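Local coordinates for protein berberine bridge enzyme-like 28 (Arabidopsis thaliana, PDB 5D79) that binds FAD as a secreted oxidoreductase of the berberine bridge enzyme-like family and is involved in adaptation to salt stress, at residues G110-G115 with N472-D477; S166-A171 with V247-T252; L192-L197 with P281-I286; T361-K366 with Y432-E437. All blocks are in the same frame, centred on the assembly; numbering follows the deposited sequence.

Contact 1. Residues G110-G115 with N472-D477; sequences GHCYEG and NFKDMD. With FAD (flavin-adenine dinucleotide), chain E.
His111 ND1 lies 1.6 Å from C8M of FAD, a covalent bond that fixes the isoalloxazine to 110-115, a loop of the PCMH-type FAD-binding region joined here to 472-477 of the berberine-like region. The N-H groups of Gly110, His111 and Cys112 turn to the diphosphate, Gly110 N being 2.8 Å from O2A. Asn472 OD1 accepts from the ribityl O4' while its ND2 is held by Tyr470 OH, and Lys474, bent at chi3, runs past Cys112 SG to bring NZ within 2.7 Å of FAD O3B. Next, Tyr113 and Phe473 lie side by side, planes 28° apart, slid until they barely overlap; Phe473 CD1 comes to 3.2 Å from Tyr113 CZ, and Phe473 CA sits over the tyrosine face. The Tyr113 edge meets flavin C9, and its hydroxyl bonds to Gln428. A water accepts from Tyr113 N and Lys474 N and donates to Asn472 O at 2.6 Å. Farther out, Glu114 bends at chi2 so that OE2 accepts from Met476 N (2.9 Å, 160° at the hydrogen) from above the carboxylate plane. Glu114 OE2 is 3.7 Å from Asp475 OD1; Lys366 salt-bridges both and Lys368 pairs with Asp475, which probably keeps the two carboxylates ionised.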
# COMPACT_ATOMS: atom_id res chain seq x y z
N GLY A 110 -1.55 -10.13 0.32
CA GLY A 110 -2.63 -10.11 -0.65
C GLY A 110 -3.56 -8.92 -0.69
O GLY A 110 -4.74 -9.05 -1.05
N HIS A 111 -3.06 -7.75 -0.34
CA HIS A 111 -3.86 -6.54 -0.40
C HIS A 111 -3.84 -5.81 -1.75
O HIS A 111 -4.34 -4.70 -1.84
CB HIS A 111 -3.41 -5.58 0.71
CG HIS A 111 -4.17 -5.77 1.98
ND1 HIS A 111 -5.34 -5.09 2.26
CD2 HIS A 111 -3.95 -6.59 3.04
CE1 HIS A 111 -5.80 -5.47 3.43
NE2 HIS A 111 -4.98 -6.38 3.93
N CYS A 112 -3.29 -6.44 -2.79
CA CYS A 112 -3.21 -5.81 -4.11
C CYS A 112 -4.58 -5.38 -4.60
O CYS A 112 -5.50 -6.18 -4.71
CB CYS A 112 -2.58 -6.75 -5.16
SG CYS A 112 -2.09 -5.93 -6.73
N TYR A 113 -4.69 -4.09 -4.89
CA TYR A 113 -5.96 -3.45 -5.24
C TYR A 113 -6.67 -4.11 -6.44
O TYR A 113 -7.89 -4.04 -6.56
CB TYR A 113 -5.71 -1.96 -5.50
CG TYR A 113 -5.95 -1.11 -4.27
CD1 TYR A 113 -5.59 -1.57 -3.01
CD2 TYR A 113 -6.55 0.14 -4.38
CE1 TYR A 113 -5.83 -0.79 -1.88
CE2 TYR A 113 -6.79 0.92 -3.26
CZ TYR A 113 -6.43 0.45 -2.01
OH TYR A 113 -6.67 1.23 -0.90
N GLU A 114 -5.90 -4.75 -7.31
CA GLU A 114 -6.46 -5.45 -8.46
C GLU A 114 -6.22 -6.96 -8.40
O GLU A 114 -6.42 -7.66 -9.39
CB GLU A 114 -5.87 -4.88 -9.77
CG GLU A 114 -6.19 -3.40 -10.05
CD GLU A 114 -7.57 -3.17 -10.69
OE1 GLU A 114 -8.41 -4.10 -10.70
OE2 GLU A 114 -7.80 -2.04 -11.19
N GLY A 115 -5.77 -7.45 -7.26
CA GLY A 115 -5.54 -8.87 -7.08
C GLY A 115 -4.43 -9.49 -7.91
O GLY A 115 -4.45 -10.70 -8.15
N ASN A 472 1.00 1.61 -4.97
CA ASN A 472 0.41 0.73 -3.97
C ASN A 472 -1.12 0.72 -4.05
O ASN A 472 -1.77 -0.15 -3.49
CB ASN A 472 0.86 1.11 -2.56
CG ASN A 472 2.08 0.33 -2.10
OD1 ASN A 472 2.39 -0.73 -2.64
ND2 ASN A 472 2.77 0.84 -1.10
N PHE A 473 -1.69 1.69 -4.77
CA PHE A 473 -3.11 1.62 -5.13
C PHE A 473 -3.22 1.24 -6.62
O PHE A 473 -3.59 2.07 -7.44
CB PHE A 473 -3.83 2.95 -4.86
CG PHE A 473 -3.85 3.38 -3.40
CD1 PHE A 473 -3.91 2.44 -2.37
CD2 PHE A 473 -3.81 4.73 -3.06
CE1 PHE A 473 -3.92 2.85 -1.03
CE2 PHE A 473 -3.81 5.14 -1.72
CZ PHE A 473 -3.87 4.20 -0.71
N LYS A 474 -2.88 -0.00 -6.96
CA LYS A 474 -2.88 -0.43 -8.37
C LYS A 474 -4.24 -0.23 -9.06
O LYS A 474 -5.29 -0.58 -8.51
CB LYS A 474 -2.46 -1.90 -8.49
CG LYS A 474 -1.02 -2.12 -8.94
CD LYS A 474 -0.80 -3.57 -9.35
CE LYS A 474 0.61 -4.06 -9.02
NZ LYS A 474 0.71 -5.55 -9.14
N ASP A 475 -4.20 0.35 -10.26
CA ASP A 475 -5.41 0.68 -10.99
C ASP A 475 -5.25 0.36 -12.49
O ASP A 475 -4.60 1.08 -13.25
CB ASP A 475 -5.76 2.16 -10.77
CG ASP A 475 -7.11 2.55 -11.36
OD1 ASP A 475 -7.91 1.66 -11.75
OD2 ASP A 475 -7.36 3.78 -11.43
N MET A 476 -5.86 -0.75 -12.91
CA MET A 476 -5.83 -1.18 -14.30
C MET A 476 -6.47 -0.17 -15.24
O MET A 476 -6.22 -0.19 -16.44
CB MET A 476 -6.53 -2.52 -14.45
CG MET A 476 -5.94 -3.59 -13.59
SD MET A 476 -4.37 -4.04 -14.28
CE MET A 476 -4.90 -5.48 -15.21
N ASP A 477 -7.32 0.69 -14.67
CA ASP A 477 -8.03 1.71 -15.43
C ASP A 477 -7.09 2.80 -15.95
O ASP A 477 -7.47 3.55 -16.85
CB ASP A 477 -9.15 2.33 -14.59
CG ASP A 477 -10.32 1.38 -14.38
OD1 ASP A 477 -10.37 0.32 -15.05
OD2 ASP A 477 -11.20 1.71 -13.55
PA FAD E . 0.12 -8.43 -2.17
O1A FAD E . -1.11 -8.61 -3.01
O2A FAD E . 0.59 -9.71 -1.51
O5B FAD E . 1.29 -7.75 -3.06
C5B FAD E . 1.03 -6.64 -3.90
C4B FAD E . 2.04 -6.50 -5.04
O4B FAD E . 3.35 -6.63 -4.52
C3B FAD E . 1.85 -7.60 -6.08
O3B FAD E . 2.12 -7.12 -7.38
C2B FAD E . 2.88 -8.64 -5.67
O2B FAD E . 3.33 -9.43 -6.76
C1B FAD E . 3.98 -7.80 -5.02
N9A FAD E . 4.72 -8.49 -3.95
C8A FAD E . 4.28 -8.91 -2.71
N7A FAD E . 5.32 -9.48 -2.05
C5A FAD E . 6.42 -9.43 -2.84
C6A FAD E . 7.74 -9.85 -2.67
N6A FAD E . 8.19 -10.22 -1.48
N1A FAD E . 8.65 -9.65 -3.68
C2A FAD E . 8.27 -9.02 -4.85
N3A FAD E . 6.96 -8.61 -5.01
C4A FAD E . 6.05 -8.80 -4.02
N1 FAD E . -1.06 1.48 1.30
C2 FAD E . -0.54 2.63 1.87
O2 FAD E . 0.64 2.94 1.68
N3 FAD E . -1.35 3.42 2.68
C4 FAD E . -2.67 3.07 2.92
O4 FAD E . -3.33 3.73 3.73
C4X FAD E . -3.19 1.90 2.36
N5 FAD E . -4.46 1.45 2.69
C5X FAD E . -4.82 0.15 2.37
C6 FAD E . -5.99 -0.42 2.89
C7 FAD E . -6.34 -1.73 2.56
C7M FAD E . -7.60 -2.32 3.12
C8 FAD E . -5.51 -2.49 1.74
C8M FAD E . -5.89 -3.89 1.35
C9 FAD E . -4.36 -1.92 1.22
C9A FAD E . -4.04 -0.59 1.49
N10 FAD E . -2.90 -0.00 0.95
C10 FAD E . -2.36 1.10 1.58
C1' FAD E . -2.24 -0.60 -0.25
C2' FAD E . -1.16 -1.62 0.09
O2' FAD E . -0.09 -0.96 0.72
C3' FAD E . -0.73 -2.28 -1.21
O3' FAD E . -1.81 -3.02 -1.72
C4' FAD E . 0.42 -3.24 -1.01
O4' FAD E . 1.11 -3.41 -2.21
C5' FAD E . -0.13 -4.60 -0.63
O5' FAD E . 0.92 -5.38 -0.11
P FAD E . 0.58 -6.90 0.27
O1P FAD E . 1.86 -7.66 0.52
O2P FAD E . -0.33 -6.97 1.47
O3P FAD E . -0.24 -7.33 -1.05
O HOH W 1 -2.32 -2.21 -5.01

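Contact 2. Residues S166-A171 with V247-T252; sequences SLAFPA and VDVPST
The Phe169 ring carries Pro170 CD above one face, set toward the rim, while the Phe183 ring meets it with planes about 35° apart and Leu156 and Ile160 of helix 153-163 pack on it. With CG anti to the backbone N (chi1 -173°), Phe169 turns away from 247-252. Its neighbour Pro170, the centre of an inverse gamma turn, meets Val247 tip to tip, CD against Val247 CG2 at 4.0 Å. Upstream the two backbones run as an antiparallel ladder. Ala168 and Val247 form the hydrogen-bonded pair: Ala168 N gives to Val247 O at 2.9 Å in the carbonyl plane, and Val247 N returns to Ala168 O at 3.0 Å. Leu167 faces Asp248 in the adjoining non-hydrogen-bonded pair. The short strand 167-168 thus joins an edge of strand 238-248 in the six-stranded antiparallel sheet of the PCMH-type FAD-binding region. Past the ladder a further bond, and the straightest of the three, Val249 N to Ser166 O (3.1 Å, 175° at the hydrogen), approaches from above the carbonyl plane. Leu167 and Asp248 point the same way from the sheet, the leucine CD2 lying 3.4 Å from Asp248 OD1, an oxygen that is also salt-bridged to Arg143. From the Ala168 and Val247 face, Ala168 CB touches Val249 CG1 at 3.7 Å, and Trp336 of helix 336-343 packs on both alanine and Val249.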
# COMPACT_ATOMS: atom_id res chain seq x y z
N SER A 166 9.77 3.37 22.75
CA SER A 166 10.45 4.54 22.23
C SER A 166 10.91 4.37 20.77
O SER A 166 11.65 5.21 20.25
CB SER A 166 11.65 4.89 23.12
OG SER A 166 12.60 3.84 23.16
N LEU A 167 10.49 3.30 20.11
CA LEU A 167 10.80 3.11 18.70
C LEU A 167 9.55 2.79 17.90
O LEU A 167 8.55 2.32 18.45
CB LEU A 167 11.82 1.99 18.50
CG LEU A 167 13.26 2.20 18.97
CD1 LEU A 167 14.12 1.02 18.52
CD2 LEU A 167 13.82 3.50 18.45
N ALA A 168 9.62 3.04 16.60
CA ALA A 168 8.49 2.83 15.71
C ALA A 168 8.99 2.50 14.31
O ALA A 168 10.19 2.45 14.05
CB ALA A 168 7.59 4.07 15.67
N PHE A 169 8.06 2.27 13.39
CA PHE A 169 8.45 2.19 12.01
C PHE A 169 7.34 2.82 11.19
O PHE A 169 6.17 2.57 11.44
CB PHE A 169 8.72 0.74 11.58
CG PHE A 169 9.28 0.65 10.20
CD1 PHE A 169 10.61 0.96 9.96
CD2 PHE A 169 8.47 0.30 9.12
CE1 PHE A 169 11.12 0.91 8.68
CE2 PHE A 169 8.98 0.25 7.83
CZ PHE A 169 10.30 0.55 7.61
N PRO A 170 7.72 3.66 10.21
CA PRO A 170 6.77 4.40 9.38
C PRO A 170 6.20 3.56 8.23
O PRO A 170 6.79 3.54 7.16
CB PRO A 170 7.61 5.56 8.86
CG PRO A 170 8.99 4.99 8.75
CD PRO A 170 9.12 4.03 9.89
N ALA A 171 5.09 2.86 8.46
CA ALA A 171 4.39 2.14 7.40
C ALA A 171 2.90 2.47 7.49
O ALA A 171 2.52 3.40 8.20
CB ALA A 171 4.62 0.64 7.52
N VAL A 247 12.77 4.02 13.92
CA VAL A 247 12.81 5.46 14.13
C VAL A 247 12.34 5.79 15.53
O VAL A 247 11.65 5.01 16.17
CB VAL A 247 11.95 6.22 13.09
CG1 VAL A 247 12.51 5.99 11.68
CG2 VAL A 247 10.50 5.80 13.18
N ASP A 248 12.74 6.96 16.02
CA ASP A 248 12.50 7.29 17.42
C ASP A 248 11.16 7.96 17.60
O ASP A 248 10.74 8.77 16.78
CB ASP A 248 13.62 8.19 17.96
CG ASP A 248 15.00 7.58 17.78
OD1 ASP A 248 15.31 6.59 18.46
OD2 ASP A 248 15.79 8.11 16.98
N VAL A 249 10.50 7.60 18.68
CA VAL A 249 9.27 8.24 19.07
C VAL A 249 9.32 8.42 20.56
O VAL A 249 9.95 7.64 21.27
CB VAL A 249 7.99 7.41 18.69
CG1 VAL A 249 7.70 7.48 17.20
CG2 VAL A 249 8.09 5.97 19.15
N PRO A 250 8.66 9.46 21.05
CA PRO A 250 8.49 9.58 22.50
C PRO A 250 7.55 8.50 23.06
O PRO A 250 6.63 8.06 22.38
CB PRO A 250 7.90 10.98 22.67
CG PRO A 250 8.33 11.71 21.44
CD PRO A 250 8.27 10.68 20.35
N SER A 251 7.79 8.10 24.30
CA SER A 251 6.93 7.15 24.97
C SER A 251 5.51 7.70 25.09
O SER A 251 4.55 6.95 25.25
CB SER A 251 7.52 6.82 26.35
OG SER A 251 8.90 6.52 26.25
N THR A 252 5.36 9.02 24.99
CA THR A 252 4.04 9.65 24.98
C THR A 252 3.81 10.47 23.71
O THR A 252 4.52 11.43 23.44
CB THR A 252 3.85 10.58 26.19
OG1 THR A 252 3.63 9.79 27.36
CG2 THR A 252 2.65 11.51 25.97

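Contact 3. Residues L192-L197 with P281-I286; sequences LRKYGL and PDDLFI
Leu192 opens the contact with CG in the crowded position between backbone N and carbonyl carbon (chi1 90°), which sends CD2 to the edge of the Phe285 ring, 3.6 Å from Phe285 CE1; the two side chains cross at about a right angle. Arg193 follows, bent at chi3 (68°) so that NH1 gives to Pro281 O at 2.8 Å, in the guanidinium plane, and weakly to Leu284 O. Pro281 O also accepts from Leu284 N, closing a type I turn. Arg193 NE holds Phe403 O and NH2 holds Val280 O, so backbone carbonyls ring this buried cation. An alanine here would probably leave the turn loosely pinned, losing the bonds to Pro281 O and Phe403 O. Lys194 bends at chi2 and runs alongside Asp283, its NZ 2.6 Å from Asp283 OD1 on the syn lone pair in a salt bridge. A water donates to both Lys194 O, at 2.6 Å, and Asp282 OD2. Gly196, at positive phi, leaves the helical path, its N bonded to Leu192 O. The contact joins a short helix of the FAD-binding region to the turn that leads into strand 284-292 of the seven-stranded sheet, bridging the two domains of this family's fold.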
# COMPACT_ATOMS: atom_id res chain seq x y z
N LEU A 192 4.53 9.75 7.94
CA LEU A 192 5.18 10.07 6.67
C LEU A 192 5.75 11.48 6.65
O LEU A 192 6.72 11.73 5.94
CB LEU A 192 4.20 9.91 5.50
CG LEU A 192 3.33 11.08 5.03
CD1 LEU A 192 2.77 10.76 3.65
CD2 LEU A 192 2.21 11.35 6.00
N ARG A 193 5.17 12.39 7.42
CA ARG A 193 5.63 13.77 7.38
C ARG A 193 6.90 13.92 8.22
O ARG A 193 7.65 14.86 8.07
CB ARG A 193 4.53 14.72 7.87
CG ARG A 193 3.26 14.74 7.00
CD ARG A 193 2.40 15.96 7.31
NE ARG A 193 3.03 17.22 6.89
CZ ARG A 193 3.61 18.09 7.71
NH1 ARG A 193 3.66 17.86 9.02
NH2 ARG A 193 4.15 19.21 7.23
N LYS A 194 7.13 12.95 9.08
CA LYS A 194 8.24 13.00 10.02
C LYS A 194 9.40 12.18 9.50
O LYS A 194 10.55 12.62 9.54
CB LYS A 194 7.76 12.49 11.39
CG LYS A 194 8.83 12.36 12.45
CD LYS A 194 9.07 13.68 13.11
CE LYS A 194 9.94 13.52 14.33
NZ LYS A 194 10.33 14.87 14.76
N TYR A 195 9.08 10.99 9.01
CA TYR A 195 10.07 9.99 8.65
C TYR A 195 9.97 9.49 7.22
O TYR A 195 10.81 8.71 6.79
CB TYR A 195 9.98 8.80 9.61
CG TYR A 195 10.46 9.14 11.00
CD1 TYR A 195 11.75 9.61 11.22
CD2 TYR A 195 9.61 9.00 12.11
CE1 TYR A 195 12.20 9.93 12.49
CE2 TYR A 195 10.05 9.32 13.39
CZ TYR A 195 11.35 9.78 13.57
OH TYR A 195 11.81 10.09 14.83
N GLY A 196 8.97 9.94 6.48
CA GLY A 196 8.80 9.52 5.10
C GLY A 196 8.11 8.17 4.95
O GLY A 196 7.34 7.76 5.83
N LEU A 197 8.38 7.49 3.85
CA LEU A 197 7.69 6.22 3.56
C LEU A 197 8.47 5.07 4.19
O LEU A 197 9.61 5.24 4.62
CB LEU A 197 7.55 6.00 2.04
CG LEU A 197 6.94 7.12 1.19
CD1 LEU A 197 7.01 6.77 -0.29
CD2 LEU A 197 5.51 7.40 1.60
N PRO A 281 4.38 21.69 11.60
CA PRO A 281 5.63 20.97 11.90
C PRO A 281 5.55 19.49 11.53
O PRO A 281 4.45 18.95 11.46
CB PRO A 281 5.80 21.16 13.41
CG PRO A 281 5.12 22.44 13.70
CD PRO A 281 3.92 22.46 12.78
N ASP A 282 6.71 18.88 11.29
CA ASP A 282 6.83 17.48 10.91
C ASP A 282 6.16 16.56 11.92
O ASP A 282 5.74 15.45 11.59
CB ASP A 282 8.30 17.08 10.78
CG ASP A 282 8.95 17.65 9.54
OD1 ASP A 282 8.29 18.41 8.81
OD2 ASP A 282 10.15 17.35 9.32
N ASP A 283 6.10 17.02 13.17
CA ASP A 283 5.52 16.25 14.27
C ASP A 283 3.98 16.11 14.19
O ASP A 283 3.42 15.22 14.81
CB ASP A 283 5.91 16.88 15.61
CG ASP A 283 7.38 16.66 15.97
OD1 ASP A 283 7.94 15.63 15.54
OD2 ASP A 283 7.96 17.51 16.68
N LEU A 284 3.34 16.98 13.42
CA LEU A 284 1.88 17.01 13.32
C LEU A 284 1.33 16.42 12.02
O LEU A 284 1.59 16.92 10.93
CB LEU A 284 1.36 18.45 13.48
CG LEU A 284 -0.16 18.64 13.45
CD1 LEU A 284 -0.83 17.72 14.45
CD2 LEU A 284 -0.53 20.09 13.76
N PHE A 285 0.54 15.36 12.17
CA PHE A 285 -0.14 14.69 11.07
C PHE A 285 -1.62 14.95 11.17
O PHE A 285 -2.23 14.57 12.16
CB PHE A 285 0.14 13.18 11.12
CG PHE A 285 -0.63 12.38 10.10
CD1 PHE A 285 -0.16 12.24 8.80
CD2 PHE A 285 -1.82 11.75 10.44
CE1 PHE A 285 -0.86 11.49 7.87
CE2 PHE A 285 -2.53 11.00 9.50
CZ PHE A 285 -2.04 10.87 8.22
N ILE A 286 -2.21 15.59 10.16
CA ILE A 286 -3.65 15.86 10.15
C ILE A 286 -4.33 15.37 8.87
O ILE A 286 -4.18 15.95 7.79
CB ILE A 286 -3.96 17.37 10.31
CG1 ILE A 286 -2.86 18.10 11.07
CG2 ILE A 286 -5.31 17.59 11.00
CD1 ILE A 286 -3.06 19.58 11.02
O HOH W 2 11.40 14.84 10.54

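Contact 4. Residues T361-K366 with Y432-E437; sequences TSLSFK and YWREEE
Trp433 lays its indole face against Ser364: its CG takes the crowded position between backbone N and carbonyl carbon (chi1 66°), which turns the indole toward the partner strand, and Ser364 CB lies over that face, 3.6 Å from the centroid of the five-membered ring, a CH-pi contact. Phe365 N lies over the indole face too, and Trp433 CZ3 is 3.6 Å from Lys366 N. Asp438 grips both residues, taking hydrogen bonds from Trp433 NE1 and Ser364 OG, and Tyr447 stacks on the indole. A leucine in place of Trp433 would probably lose the flat surface under Ser364 CB and the Phe365 backbone, and the NE1 bond to Asp438. Strand 363-366, on the edge of the seven-stranded antiparallel sheet, runs at 147° to 432-434, and Ser364 with Trp433 is their hydrogen-bonded pair: Ser364 N to Trp433 O is 2.8 Å and Trp433 N to Ser364 O 2.9 Å. On the opposite face Phe365 and Tyr432 point the same way, planes oblique at 52°; the closer touch is Phe365 CB over the tyrosine face, 3.6 Å from Tyr432 CD2. At the strand end Glu435 N bonds Ser362 O at 3.1 Å, nearly along the C=O axis, while Glu435 OE1 salt-bridges Arg360.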
# COMPACT_ATOMS: atom_id res chain seq x y z
N THR A 361 -10.68 -10.06 4.98
CA THR A 361 -11.67 -8.98 4.96
C THR A 361 -12.99 -9.47 4.37
O THR A 361 -13.05 -10.51 3.69
CB THR A 361 -11.18 -7.79 4.15
OG1 THR A 361 -12.16 -6.74 4.22
CG2 THR A 361 -10.98 -8.19 2.70
N SER A 362 -14.05 -8.72 4.62
CA SER A 362 -15.36 -9.09 4.09
C SER A 362 -15.87 -8.02 3.14
O SER A 362 -16.95 -8.17 2.56
CB SER A 362 -16.36 -9.33 5.23
OG SER A 362 -16.94 -8.12 5.67
N LEU A 363 -15.08 -6.96 2.99
CA LEU A 363 -15.46 -5.82 2.15
C LEU A 363 -14.63 -5.75 0.88
O LEU A 363 -13.41 -5.58 0.93
CB LEU A 363 -15.33 -4.50 2.92
CG LEU A 363 -16.14 -4.39 4.21
CD1 LEU A 363 -16.14 -2.97 4.74
CD2 LEU A 363 -17.58 -4.88 3.98
N SER A 364 -15.31 -5.88 -0.26
CA SER A 364 -14.70 -5.64 -1.57
C SER A 364 -14.58 -4.15 -1.78
O SER A 364 -15.29 -3.37 -1.15
CB SER A 364 -15.53 -6.27 -2.70
OG SER A 364 -15.58 -7.67 -2.58
N PHE A 365 -13.69 -3.74 -2.68
CA PHE A 365 -13.52 -2.32 -2.92
C PHE A 365 -12.99 -2.02 -4.32
O PHE A 365 -12.46 -2.90 -5.01
CB PHE A 365 -12.58 -1.72 -1.85
CG PHE A 365 -11.20 -2.30 -1.85
CD1 PHE A 365 -10.23 -1.83 -2.73
CD2 PHE A 365 -10.86 -3.34 -0.99
CE1 PHE A 365 -8.96 -2.38 -2.75
CE2 PHE A 365 -9.58 -3.89 -1.00
CZ PHE A 365 -8.63 -3.41 -1.88
N LYS A 366 -13.17 -0.77 -4.75
CA LYS A 366 -12.49 -0.21 -5.89
C LYS A 366 -11.86 1.10 -5.43
O LYS A 366 -12.56 1.94 -4.86
CB LYS A 366 -13.44 0.02 -7.06
CG LYS A 366 -12.80 0.78 -8.19
CD LYS A 366 -11.57 0.05 -8.70
CE LYS A 366 -10.87 0.89 -9.75
NZ LYS A 366 -9.71 0.20 -10.40
N TYR A 432 -16.34 0.79 -0.72
CA TYR A 432 -16.40 -0.55 -0.16
C TYR A 432 -17.80 -1.10 -0.30
O TYR A 432 -18.78 -0.36 -0.35
CB TYR A 432 -15.98 -0.53 1.32
CG TYR A 432 -14.52 -0.19 1.53
CD1 TYR A 432 -14.11 1.14 1.64
CD2 TYR A 432 -13.56 -1.18 1.61
CE1 TYR A 432 -12.78 1.45 1.82
CE2 TYR A 432 -12.24 -0.87 1.80
CZ TYR A 432 -11.84 0.44 1.89
OH TYR A 432 -10.51 0.74 2.06
N TRP A 433 -17.90 -2.42 -0.40
CA TRP A 433 -19.20 -3.07 -0.41
C TRP A 433 -19.09 -4.49 0.13
O TRP A 433 -18.01 -5.07 0.13
CB TRP A 433 -19.81 -3.06 -1.83
CG TRP A 433 -19.09 -3.87 -2.89
CD1 TRP A 433 -19.30 -5.19 -3.20
CD2 TRP A 433 -18.09 -3.40 -3.80
NE1 TRP A 433 -18.47 -5.57 -4.24
CE2 TRP A 433 -17.73 -4.49 -4.63
CE3 TRP A 433 -17.47 -2.16 -4.00
CZ2 TRP A 433 -16.77 -4.38 -5.63
CZ3 TRP A 433 -16.51 -2.06 -5.00
CH2 TRP A 433 -16.17 -3.16 -5.79
N ARG A 434 -20.20 -5.04 0.61
CA ARG A 434 -20.20 -6.37 1.19
C ARG A 434 -19.96 -7.42 0.11
O ARG A 434 -20.50 -7.33 -0.99
CB ARG A 434 -21.52 -6.64 1.92
CG ARG A 434 -21.75 -5.75 3.13
CD ARG A 434 -23.03 -6.11 3.87
NE ARG A 434 -23.03 -7.49 4.36
CZ ARG A 434 -22.54 -7.87 5.54
NH1 ARG A 434 -22.00 -6.98 6.37
NH2 ARG A 434 -22.60 -9.15 5.89
N GLU A 435 -19.14 -8.42 0.43
CA GLU A 435 -18.71 -9.43 -0.54
C GLU A 435 -19.86 -10.28 -1.08
O GLU A 435 -19.78 -10.82 -2.18
CB GLU A 435 -17.65 -10.33 0.09
CG GLU A 435 -18.08 -10.96 1.40
CD GLU A 435 -16.98 -11.79 2.02
OE1 GLU A 435 -16.08 -12.24 1.29
OE2 GLU A 435 -17.01 -11.98 3.25
N GLU A 436 -20.93 -10.39 -0.29
CA GLU A 436 -22.16 -11.07 -0.69
C GLU A 436 -22.66 -10.61 -2.05
O GLU A 436 -23.09 -11.42 -2.87
CB GLU A 436 -23.25 -10.84 0.36
CG GLU A 436 -23.05 -11.61 1.66
CD GLU A 436 -21.96 -11.04 2.57
OE1 GLU A 436 -21.36 -9.99 2.26
OE2 GLU A 436 -21.71 -11.68 3.62
N GLU A 437 -22.60 -9.31 -2.27
CA GLU A 437 -23.12 -8.67 -3.47
C GLU A 437 -22.38 -9.08 -4.75
O GLU A 437 -22.94 -8.98 -5.84
CB GLU A 437 -23.08 -7.15 -3.32
CG GLU A 437 -23.93 -6.63 -2.16
CD GLU A 437 -23.77 -5.13 -1.93
OE1 GLU A 437 -23.22 -4.44 -2.82
OE2 GLU A 437 -24.18 -4.65 -0.85
O HOH W 3 -19.46 -8.37 4.26

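How the contacts relate
Contacts 1 and 4 form one neighbourhood, their centres 15 Å apart: Lys366 of contact 4 is the cation between the acids of contact 1, NZ 2.7 Å from Asp475 OD1, and Phe365 CE1 packs 3.5 Å from Tyr113 CD1. The Phe365 side chain, within about 4 Å of FAD, brings contact 4 to the flavin. Contacts 2 and 3 make a second cluster, 12 Å between centres, in which Tyr195 OH lies 2.6 Å from Asp248 O, probably hydrogen-bonded, and Pro170 packs against Tyr195 and Gly196. The Pro170 side chain is about 10 Å and that of Leu192 about 8 Å from FAD. Contacts 3 and 4 meet the seven-stranded sheet, and contact 1 encloses the others along the chain.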